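Local coordinates for protein aminotransferase (Bacillus subtilis, PDB 6L1O) that is a pyridoxal-phosphate-dependent aminotransferase of the first class, encoded in the operon for biosynthesis of the dipeptide antibiotic bacilysin, at residues 170-175 against 202-207; 120-125 against 143-148; 187-192 against 219-224. All blocks are in the same frame, centred on the assembly; numbering follows the deposited sequence.

Contact 1. Residues 170-175 against 202-207; sequences LMFLNY and HLIHDF. With PLP (pyridoxal-5'-phosphate), chain E.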
loop_
_atom_site.group_PDB
_atom_site.type_symbol
_atom_site.label_atom_id
_atom_site.label_comp_id
_atom_site.label_asym_id
_atom_site.label_seq_id
_atom_site.Cartn_x
_atom_site.Cartn_y
_atom_site.Cartn_z
ATOM N N LEU B 170 9.083 17.021 -12.478
ATOM C CA LEU B 170 7.744 16.461 -12.443
ATOM C C LEU B 170 6.718 17.562 -12.350
ATOM O O LEU B 170 6.907 18.539 -11.640
ATOM C CB LEU B 170 7.603 15.534 -11.271
ATOM C CG LEU B 170 6.260 14.758 -11.219
ATOM C CD1 LEU B 170 6.456 13.264 -11.156
ATOM C CD2 LEU B 170 5.460 15.230 -10.061
ATOM N N MET B 171 5.630 17.385 -13.084
ATOM C CA MET B 171 4.499 18.234 -12.998
ATOM C C MET B 171 3.201 17.424 -12.745
ATOM O O MET B 171 2.987 16.435 -13.377
ATOM C CB MET B 171 4.351 18.982 -14.329
ATOM C CG MET B 171 3.062 19.846 -14.386
ATOM S SD MET B 171 2.898 20.816 -15.887
ATOM C CE MET B 171 2.655 19.670 -17.146
ATOM N N PHE B 172 2.342 17.948 -11.891
ATOM C CA PHE B 172 0.954 17.453 -11.718
ATOM C C PHE B 172 -0.073 18.298 -12.426
ATOM O O PHE B 172 -0.053 19.536 -12.339
ATOM C CB PHE B 172 0.591 17.423 -10.219
ATOM C CG PHE B 172 1.277 16.333 -9.453
ATOM C CD1 PHE B 172 1.047 15.003 -9.769
ATOM C CD2 PHE B 172 2.094 16.639 -8.389
ATOM C CE1 PHE B 172 1.693 13.975 -9.062
ATOM C CE2 PHE B 172 2.708 15.633 -7.653
ATOM C CZ PHE B 172 2.495 14.313 -7.978
ATOM N N LEU B 173 -1.021 17.646 -13.095
ATOM C CA LEU B 173 -2.189 18.296 -13.577
ATOM C C LEU B 173 -3.420 17.432 -13.189
ATOM O O LEU B 173 -3.306 16.233 -13.078
ATOM C CB LEU B 173 -2.102 18.454 -15.103
ATOM C CG LEU B 173 -0.935 19.278 -15.655
ATOM C CD1 LEU B 173 -0.859 19.074 -17.169
ATOM C CD2 LEU B 173 -1.102 20.717 -15.288
ATOM N N ASN B 174 -4.575 18.053 -13.037
ATOM C CA ASN B 174 -5.770 17.383 -12.589
ATOM C C ASN B 174 -7.028 17.940 -13.251
ATOM O O ASN B 174 -7.543 18.961 -12.810
ATOM C CB ASN B 174 -5.840 17.524 -11.069
ATOM C CG ASN B 174 -7.110 17.016 -10.468
ATOM O OD1 ASN B 174 -7.673 17.647 -9.604
ATOM N ND2 ASN B 174 -7.580 15.872 -10.926
ATOM N N TYR B 175 -7.521 17.284 -14.285
ATOM C CA TYR B 175 -8.780 17.683 -14.973
ATOM C C TYR B 175 -9.629 16.478 -15.331
ATOM O O TYR B 175 -9.122 15.503 -15.867
ATOM C CB TYR B 175 -8.524 18.598 -16.200
ATOM C CG TYR B 175 -7.734 19.852 -15.805
ATOM C CD1 TYR B 175 -8.377 20.973 -15.315
ATOM C CD2 TYR B 175 -6.357 19.861 -15.833
ATOM C CE1 TYR B 175 -7.679 22.051 -14.912
ATOM C CE2 TYR B 175 -5.644 20.958 -15.405
ATOM C CZ TYR B 175 -6.300 22.045 -14.936
ATOM O OH TYR B 175 -5.585 23.138 -14.483
ATOM N N HIS B 202 8.623 15.114 -16.293
ATOM C CA HIS B 202 7.687 14.014 -16.237
ATOM C C HIS B 202 6.296 14.539 -15.839
ATOM O O HIS B 202 6.140 15.215 -14.816
ATOM C CB HIS B 202 8.133 12.969 -15.238
ATOM C CG HIS B 202 9.466 12.360 -15.542
ATOM N ND1 HIS B 202 10.592 12.618 -14.786
ATOM C CD2 HIS B 202 9.846 11.495 -16.498
ATOM C CE1 HIS B 202 11.615 11.948 -15.282
ATOM N NE2 HIS B 202 11.173 11.224 -16.296
ATOM N N LEU B 203 5.306 14.169 -16.620
ATOM C CA LEU B 203 3.943 14.696 -16.459
ATOM C C LEU B 203 2.981 13.622 -15.909
ATOM O O LEU B 203 2.794 12.624 -16.543
ATOM C CB LEU B 203 3.453 15.194 -17.802
ATOM C CG LEU B 203 2.352 16.265 -17.836
ATOM C CD1 LEU B 203 2.131 16.762 -19.263
ATOM C CD2 LEU B 203 1.041 15.748 -17.232
ATOM N N ILE B 204 2.389 13.858 -14.738
ATOM C CA ILE B 204 1.426 12.947 -14.179
ATOM C C ILE B 204 0.076 13.621 -14.233
ATOM O O ILE B 204 -0.129 14.662 -13.587
ATOM C CB ILE B 204 1.751 12.514 -12.722
ATOM C CG1 ILE B 204 3.103 11.738 -12.641
ATOM C CG2 ILE B 204 0.640 11.652 -12.100
ATOM C CD1 ILE B 204 3.238 10.584 -13.633
ATOM N N HIS B 205 -0.857 13.017 -14.976
ATOM C CA HIS B 205 -2.195 13.594 -14.991
ATOM C C HIS B 205 -3.103 12.809 -14.065
ATOM O O HIS B 205 -3.201 11.575 -14.202
ATOM C CB HIS B 205 -2.768 13.603 -16.387
ATOM C CG HIS B 205 -4.144 14.176 -16.448
ATOM N ND1 HIS B 205 -5.229 13.453 -16.869
ATOM C CD2 HIS B 205 -4.617 15.371 -16.057
ATOM C CE1 HIS B 205 -6.309 14.185 -16.767
ATOM N NE2 HIS B 205 -5.964 15.358 -16.277
ATOM N N ASP B 206 -3.764 13.508 -13.164
ATOM C CA ASP B 206 -4.617 12.896 -12.162
ATOM C C ASP B 206 -6.048 12.894 -12.777
ATOM O O ASP B 206 -6.693 13.952 -12.881
ATOM C CB ASP B 206 -4.530 13.683 -10.848
ATOM C CG ASP B 206 -5.308 13.059 -9.702
ATOM O OD1 ASP B 206 -6.076 12.092 -9.919
ATOM O OD2 ASP B 206 -5.163 13.549 -8.554
ATOM N N PHE B 207 -6.523 11.719 -13.151
ATOM C CA PHE B 207 -7.772 11.578 -13.861
ATOM C C PHE B 207 -8.869 10.969 -12.951
ATOM O O PHE B 207 -9.747 10.279 -13.412
ATOM C CB PHE B 207 -7.530 10.757 -15.150
ATOM C CG PHE B 207 -8.480 11.004 -16.281
ATOM C CD1 PHE B 207 -9.071 12.236 -16.493
ATOM C CD2 PHE B 207 -8.718 9.993 -17.233
ATOM C CE1 PHE B 207 -9.875 12.475 -17.569
ATOM C CE2 PHE B 207 -9.535 10.238 -18.346
ATOM C CZ PHE B 207 -10.112 11.482 -18.526
HETATM N N1 PLP E . -7.005 12.793 -7.026
HETATM C C2 PLP E . -7.904 13.721 -6.651
HETATM C C2A PLP E . -7.736 15.168 -7.015
HETATM C C3 PLP E . -9.003 13.362 -5.784
HETATM O O3 PLP E . -9.911 14.233 -5.328
HETATM C C4 PLP E . -9.123 11.982 -5.476
HETATM C C4A PLP E . -10.032 11.714 -4.303
HETATM C C5 PLP E . -8.117 11.031 -5.932
HETATM C C6 PLP E . -7.095 11.501 -6.741
HETATM C C5A PLP E . -8.232 9.554 -5.698
HETATM O O4P PLP E . -8.162 9.136 -4.406
HETATM P P PLP E . -8.031 7.539 -4.081
HETATM O O1P PLP E . -6.832 7.436 -3.209
HETATM O O2P PLP E . -7.983 6.719 -5.353
HETATM O O3P PLP E . -9.303 7.219 -3.345
#

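Contact 2. Residues 120-125 against 143-148; sequences IALVPN and YEMPLY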
loop_
_atom_site.group_PDB
_atom_site.type_symbol
_atom_site.label_atom_id
_atom_site.label_comp_id
_atom_site.label_asym_id
_atom_site.label_seq_id
_atom_site.Cartn_x
_atom_site.Cartn_y
_atom_site.Cartn_z
ATOM N N ILE B 120 12.652 19.962 -8.373
ATOM C CA ILE B 120 11.462 20.778 -8.276
ATOM C C ILE B 120 10.297 19.990 -8.846
ATOM O O ILE B 120 10.440 19.335 -9.877
ATOM C CB ILE B 120 11.626 22.128 -9.015
ATOM C CG1 ILE B 120 12.366 23.101 -8.093
ATOM C CG2 ILE B 120 10.279 22.713 -9.431
ATOM C CD1 ILE B 120 12.854 24.384 -8.737
ATOM N N ALA B 121 9.141 20.078 -8.175
ATOM C CA ALA B 121 7.873 19.582 -8.719
ATOM C C ALA B 121 6.947 20.795 -8.970
ATOM O O ALA B 121 6.780 21.640 -8.098
ATOM C CB ALA B 121 7.228 18.600 -7.766
ATOM N N LEU B 122 6.427 20.880 -10.171
ATOM C CA LEU B 122 5.460 21.884 -10.535
ATOM C C LEU B 122 4.044 21.431 -10.120
ATOM O O LEU B 122 3.574 20.392 -10.624
ATOM C CB LEU B 122 5.487 22.110 -12.032
ATOM C CG LEU B 122 6.802 22.667 -12.619
ATOM C CD1 LEU B 122 6.860 22.442 -14.112
ATOM C CD2 LEU B 122 6.887 24.123 -12.272
ATOM N N VAL B 123 3.390 22.216 -9.260
ATOM C CA VAL B 123 2.114 21.867 -8.685
ATOM C C VAL B 123 1.103 22.998 -8.851
ATOM O O VAL B 123 1.406 24.154 -8.576
ATOM C CB VAL B 123 2.232 21.546 -7.165
ATOM C CG1 VAL B 123 0.881 21.244 -6.545
ATOM C CG2 VAL B 123 3.146 20.365 -6.931
ATOM N N PRO B 124 -0.124 22.660 -9.292
ATOM C CA PRO B 124 -1.158 23.705 -9.447
ATOM C C PRO B 124 -1.632 24.295 -8.131
ATOM O O PRO B 124 -1.702 23.626 -7.084
ATOM C CB PRO B 124 -2.291 22.962 -10.223
ATOM C CG PRO B 124 -2.090 21.571 -9.883
ATOM C CD PRO B 124 -0.611 21.353 -9.769
ATOM N N ASN B 125 -1.982 25.586 -8.184
ATOM C CA ASN B 125 -2.522 26.323 -7.029
ATOM C C ASN B 125 -3.746 27.068 -7.590
ATOM O O ASN B 125 -3.598 28.015 -8.375
ATOM C CB ASN B 125 -1.454 27.247 -6.431
ATOM C CG ASN B 125 -1.938 28.083 -5.286
ATOM O OD1 ASN B 125 -3.062 27.987 -4.828
ATOM N ND2 ASN B 125 -1.072 28.959 -4.808
ATOM N N TYR B 143 7.181 24.136 -6.766
ATOM C CA TYR B 143 7.014 25.385 -7.495
ATOM C C TYR B 143 5.573 25.479 -7.980
ATOM O O TYR B 143 5.108 24.602 -8.698
ATOM C CB TYR B 143 8.012 25.474 -8.654
ATOM C CG TYR B 143 7.983 26.796 -9.393
ATOM C CD1 TYR B 143 8.857 27.848 -9.039
ATOM C CD2 TYR B 143 7.063 27.034 -10.420
ATOM C CE1 TYR B 143 8.822 29.083 -9.714
ATOM C CE2 TYR B 143 7.016 28.280 -11.081
ATOM C CZ TYR B 143 7.898 29.288 -10.728
ATOM O OH TYR B 143 7.866 30.496 -11.406
ATOM N N GLU B 144 4.874 26.555 -7.606
ATOM C CA GLU B 144 3.439 26.726 -7.922
ATOM C C GLU B 144 3.111 27.147 -9.358
ATOM O O GLU B 144 3.790 27.998 -9.946
ATOM C CB GLU B 144 2.814 27.682 -6.938
ATOM C CG GLU B 144 2.817 27.171 -5.524
ATOM C CD GLU B 144 2.276 28.151 -4.509
ATOM O OE1 GLU B 144 1.884 29.273 -4.883
ATOM O OE2 GLU B 144 2.219 27.796 -3.308
ATOM N N MET B 145 2.100 26.512 -9.947
ATOM C CA MET B 145 1.499 26.972 -11.181
ATOM C C MET B 145 0.115 27.512 -10.847
ATOM O O MET B 145 -0.773 26.753 -10.520
ATOM C CB MET B 145 1.397 25.880 -12.222
ATOM C CG MET B 145 2.679 25.109 -12.523
ATOM S SD MET B 145 2.360 23.899 -13.830
ATOM C CE MET B 145 1.376 22.723 -12.896
ATOM N N PRO B 146 -0.068 28.851 -10.897
ATOM C CA PRO B 146 -1.348 29.401 -10.465
ATOM C C PRO B 146 -2.480 29.146 -11.475
ATOM O O PRO B 146 -2.300 29.244 -12.703
ATOM C CB PRO B 146 -1.049 30.884 -10.303
ATOM C CG PRO B 146 0.081 31.147 -11.184
ATOM C CD PRO B 146 0.932 29.918 -11.147
ATOM N N LEU B 147 -3.623 28.736 -10.968
ATOM C CA LEU B 147 -4.805 28.527 -11.826
ATOM C C LEU B 147 -5.758 29.676 -11.557
ATOM O O LEU B 147 -6.307 29.808 -10.450
ATOM C CB LEU B 147 -5.457 27.170 -11.552
ATOM C CG LEU B 147 -4.595 25.917 -11.469
ATOM C CD1 LEU B 147 -5.439 24.665 -11.249
ATOM C CD2 LEU B 147 -3.687 25.781 -12.675
ATOM N N TYR B 148 -5.945 30.541 -12.557
ATOM C CA TYR B 148 -6.841 31.656 -12.403
ATOM C C TYR B 148 -8.134 31.421 -13.189
ATOM O O TYR B 148 -8.092 30.852 -14.308
ATOM C CB TYR B 148 -6.158 32.951 -12.891
ATOM C CG TYR B 148 -4.928 33.303 -12.109
ATOM C CD1 TYR B 148 -5.016 33.610 -10.755
ATOM C CD2 TYR B 148 -3.702 33.365 -12.714
ATOM C CE1 TYR B 148 -3.883 33.947 -10.017
ATOM C CE2 TYR B 148 -2.557 33.719 -12.000
ATOM C CZ TYR B 148 -2.662 34.016 -10.658
ATOM O OH TYR B 148 -1.539 34.320 -9.937
#

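Contact 3. Residues 187-192 against 219-224; sequences AFYAKA and ASFLEA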
loop_
_atom_site.group_PDB
_atom_site.type_symbol
_atom_site.label_atom_id
_atom_site.label_comp_id
_atom_site.label_asym_id
_atom_site.label_seq_id
_atom_site.Cartn_x
_atom_site.Cartn_y
_atom_site.Cartn_z
ATOM N N ALA B 187 -6.364 19.782 -26.939
ATOM C CA ALA B 187 -5.419 20.867 -27.238
ATOM C C ALA B 187 -4.603 21.292 -26.005
ATOM O O ALA B 187 -3.392 21.529 -26.100
ATOM C CB ALA B 187 -6.158 22.102 -27.811
ATOM N N PHE B 188 -5.266 21.476 -24.869
ATOM C CA PHE B 188 -4.500 21.809 -23.658
ATOM C C PHE B 188 -3.480 20.713 -23.340
ATOM O O PHE B 188 -2.327 20.997 -23.043
ATOM C CB PHE B 188 -5.384 22.008 -22.465
ATOM C CG PHE B 188 -4.631 22.079 -21.184
ATOM C CD1 PHE B 188 -3.930 23.215 -20.850
ATOM C CD2 PHE B 188 -4.574 20.987 -20.341
ATOM C CE1 PHE B 188 -3.217 23.279 -19.674
ATOM C CE2 PHE B 188 -3.847 21.020 -19.188
ATOM C CZ PHE B 188 -3.190 22.163 -18.813
ATOM N N TYR B 189 -3.924 19.468 -23.459
ATOM C CA TYR B 189 -3.067 18.351 -23.124
ATOM C C TYR B 189 -1.903 18.233 -24.091
ATOM O O TYR B 189 -0.822 17.821 -23.696
ATOM C CB TYR B 189 -3.868 17.031 -23.082
ATOM C CG TYR B 189 -4.804 16.899 -21.903
ATOM C CD1 TYR B 189 -4.388 17.204 -20.629
ATOM C CD2 TYR B 189 -6.117 16.450 -22.064
ATOM C CE1 TYR B 189 -5.239 17.097 -19.567
ATOM C CE2 TYR B 189 -6.986 16.326 -20.976
ATOM C CZ TYR B 189 -6.533 16.637 -19.736
ATOM O OH TYR B 189 -7.381 16.535 -18.639
ATOM N N ALA B 190 -2.144 18.580 -25.359
ATOM C CA ALA B 190 -1.083 18.546 -26.367
ATOM C C ALA B 190 -0.014 19.573 -26.048
ATOM O O ALA B 190 1.168 19.308 -26.180
ATOM C CB ALA B 190 -1.662 18.783 -27.763
ATOM N N LYS B 191 -0.470 20.728 -25.609
ATOM C CA LYS B 191 0.365 21.832 -25.218
ATOM C C LYS B 191 1.222 21.486 -24.009
ATOM O O LYS B 191 2.421 21.683 -23.992
ATOM C CB LYS B 191 -0.560 23.007 -24.906
ATOM C CG LYS B 191 0.020 24.375 -24.999
ATOM C CD LYS B 191 -1.111 25.379 -25.113
ATOM C CE LYS B 191 -0.672 26.818 -24.919
ATOM N NZ LYS B 191 -1.838 27.724 -25.207
ATOM N N ALA B 192 0.566 20.959 -22.980
ATOM C CA ALA B 192 1.225 20.455 -21.786
ATOM C C ALA B 192 2.320 19.434 -22.137
ATOM O O ALA B 192 3.387 19.491 -21.573
ATOM C CB ALA B 192 0.196 19.833 -20.839
ATOM N N ALA B 219 -11.828 14.123 -22.172
ATOM C CA ALA B 219 -10.630 13.646 -22.851
ATOM C C ALA B 219 -9.593 13.148 -21.826
ATOM O O ALA B 219 -9.373 13.797 -20.794
ATOM C CB ALA B 219 -10.042 14.742 -23.718
ATOM N N SER B 220 -8.991 11.996 -22.104
ATOM C CA SER B 220 -7.807 11.536 -21.386
ATOM C C SER B 220 -6.572 12.333 -21.867
ATOM O O SER B 220 -6.416 12.636 -23.063
ATOM C CB SER B 220 -7.594 10.045 -21.608
ATOM O OG SER B 220 -6.208 9.658 -21.392
ATOM N N PHE B 221 -5.673 12.643 -20.949
ATOM C CA PHE B 221 -4.348 13.174 -21.296
ATOM C C PHE B 221 -3.683 12.339 -22.405
ATOM O O PHE B 221 -3.006 12.870 -23.320
ATOM C CB PHE B 221 -3.483 13.214 -20.014
ATOM C CG PHE B 221 -2.012 13.460 -20.241
ATOM C CD1 PHE B 221 -1.559 14.621 -20.847
ATOM C CD2 PHE B 221 -1.067 12.524 -19.815
ATOM C CE1 PHE B 221 -0.199 14.837 -21.058
ATOM C CE2 PHE B 221 0.286 12.736 -19.999
ATOM C CZ PHE B 221 0.714 13.885 -20.655
ATOM N N LEU B 222 -3.880 11.033 -22.351
ATOM C CA LEU B 222 -3.238 10.129 -23.286
ATOM C C LEU B 222 -3.778 10.198 -24.714
ATOM O O LEU B 222 -3.281 9.520 -25.577
ATOM C CB LEU B 222 -3.294 8.687 -22.775
ATOM C CG LEU B 222 -2.590 8.442 -21.428
ATOM C CD1 LEU B 222 -2.742 6.978 -21.110
ATOM C CD2 LEU B 222 -1.109 8.819 -21.474
ATOM N N GLU B 223 -4.830 10.984 -24.939
ATOM C CA GLU B 223 -5.252 11.350 -26.278
ATOM C C GLU B 223 -4.298 12.322 -26.988
ATOM O O GLU B 223 -4.212 12.329 -28.192
ATOM C CB GLU B 223 -6.675 11.907 -26.257
ATOM C CG GLU B 223 -7.703 10.793 -26.068
ATOM C CD GLU B 223 -9.126 11.307 -25.941
ATOM O OE1 GLU B 223 -9.531 12.083 -26.838
ATOM O OE2 GLU B 223 -9.840 10.932 -24.957
ATOM N N ALA B 224 -3.559 13.120 -26.234
ATOM C CA ALA B 224 -2.625 14.073 -26.809
ATOM C C ALA B 224 -1.414 13.397 -27.430
ATOM O O ALA B 224 -0.911 12.416 -26.899
ATOM C CB ALA B 224 -2.170 15.041 -25.746
#

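Contact 1. Residues 170-175 against 202-207
Asn174 and Asp206 reach the cofactor side by side from the C-terminal ends of two neighbouring parallel strands, 170-174 and 202-206, of the large aminotransferase sheet. Asn174 can be followed outward: CB lies 4.1 Å from Asp206 CB, and CG, anti to the backbone N (chi1 173°), carries two differently engaged ends. Its ND2 gives a hydrogen bond of 2.9 Å to Asp206 O, which lies in the amide plane although ND2 itself stands above the plane of that carbonyl. Its OD1 comes within 3.6 Å of PLP C2A and accepts from the backbone N of Asn178. Asp206 OD2 makes a short approach to PLP N1, 2.5 Å, and is also held by Tyr131 OH. Four backbone hydrogen bonds join the strands, with Met171 and Leu173 each giving one and accepting one. On the face carrying Met171 and Leu203, the Met171 chain bends at its last torsion (chi3 68°), and CE presses tightly on Leu203 CG at 3.5 Å. The other face sets Phe172 alongside Ile204, CD1 to CB 3.9 Å. Next along the chain, Tyr175 N donates to His205 NE2, tilted from the imidazole plane; His205 ND1 is hydrogen-bonded to Glu233. As in fold-type I PLP enzymes, a carboxylate beside the pyridine nitrogen probably favours its protonation and so strengthens the cofactor as an electron sink.

Contact 2. Residues 120-125 against 143-148
Asn125 and Glu144 make the side-chain polar link between parallel strands 120-125 and 143-146, the latter part of strand 141-146, which is outermost in this chain. Asn125 ND2 meets Glu144 OE1 at 3.0 Å in a weak hydrogen bond, the amide and carboxylate planes standing 82° apart. The same ND2 is bonded to Ser360 OG, and Asn125 OD1 accepts from the backbone N of Asn361. Five backbone N-H to O=C bonds run from Tyr143 N on Ala121 O to Leu147 N on Asn125 O, the last being 2.7 Å long. Ala121, Val123 and Asn125 carry these bonds; the ring of Pro124, which has no N-H, lies on the side of strand 168-174. Apolar contacts gather on the face of Leu122, Tyr143, Pro124 and Met145. Leu122 and Tyr143 lie alongside each other, CD2 to CD2 3.5 Å, while Ile120 CG2 crosses to Tyr143 CB at 3.7 Å. The Met145 chain, bent at its final torsion (chi3 -72°), brings CE to 4.0 Å from Pro124 CD. Farther on, Leu147 CD1 packs on Pro124 CB at 3.7 Å. The chemistry implies a backbone-held sheet margin, apolar on one face, whose buried amide is satisfied mainly by residues beyond the two strands.

Contact 3. Residues 187-192 against 219-224
Tyr189 turns the face of its phenol toward the edge of Phe221, an offset edge-to-face (T-shaped) pair that fastens helix 186-199 to the loop following strand 202-206. The helix is the crossover of the beta-alpha-beta unit made with strands 168-174 and 202-206, in the large domain of the aminotransferase fold. The ring planes stand at 73° and their centroids are 5.9 Å apart. Between the rings the nearest carbons are Tyr189 CD1 and Phe221 CD1, and the Tyr189 atom lies at the edge of the phenylalanine ring, near its plane. Phe221 CA sits over the tyrosine face, 3.9 Å from the centroid of the Tyr189 ring and only 15° off the ring normal. This is a CH-pi contact, so the same tyrosine receives both the backbone and the ring of Phe221. Farther out on the tyrosine ring, Tyr189 CE2 comes to 3.5 Å from Ala219 O. At the base of the side chain, Tyr189 CB meets Ala224 CB at 3.7 Å. No hydrogen bond crosses between the two segments; the loop has side-chain bonds of its own. Ser220 OG accepts from Leu222 N at 2.9 Å in an ST turn leading into the short 3-10 segment 221-223, and Ser220 N donates to Glu223 OE2. Glu233, on strand 231-236 next to strand 202-206, bonds both Ser220 OG and Phe221 N. Tyr189 also meets the His205 ring edge-to-face, and Phe221 packs on Leu203, joining the loop to the sheet. Beside the tyrosine, the methyl carbon CB of Ala224 rests against the helix backbone, 3.6 Å from Ala190 N.

Overall arrangement
Contact 2 closes before contact 1 opens along the chain, whereas contacts 1 and 3 interleave. Contacts 1 and 2 have centres 11 Å apart in one seven-stranded sheet: strands 168-174 and 120-125 are neighbours, joined through Leu122 to Leu170 and Phe172, which makes the four strands of these contacts continuous. Contact 3, its centre also 11 Å from that of contact 1, lies against the sheet face of Leu203 and His205, where helix 186-199 and the 219-224 loop pack. Contacts 2 and 3 do not touch, their centres being 18 Å apart. Contact 1 is thus the middle member, reaching the cofactor at its strand ends between the sheet margin and the helix layer.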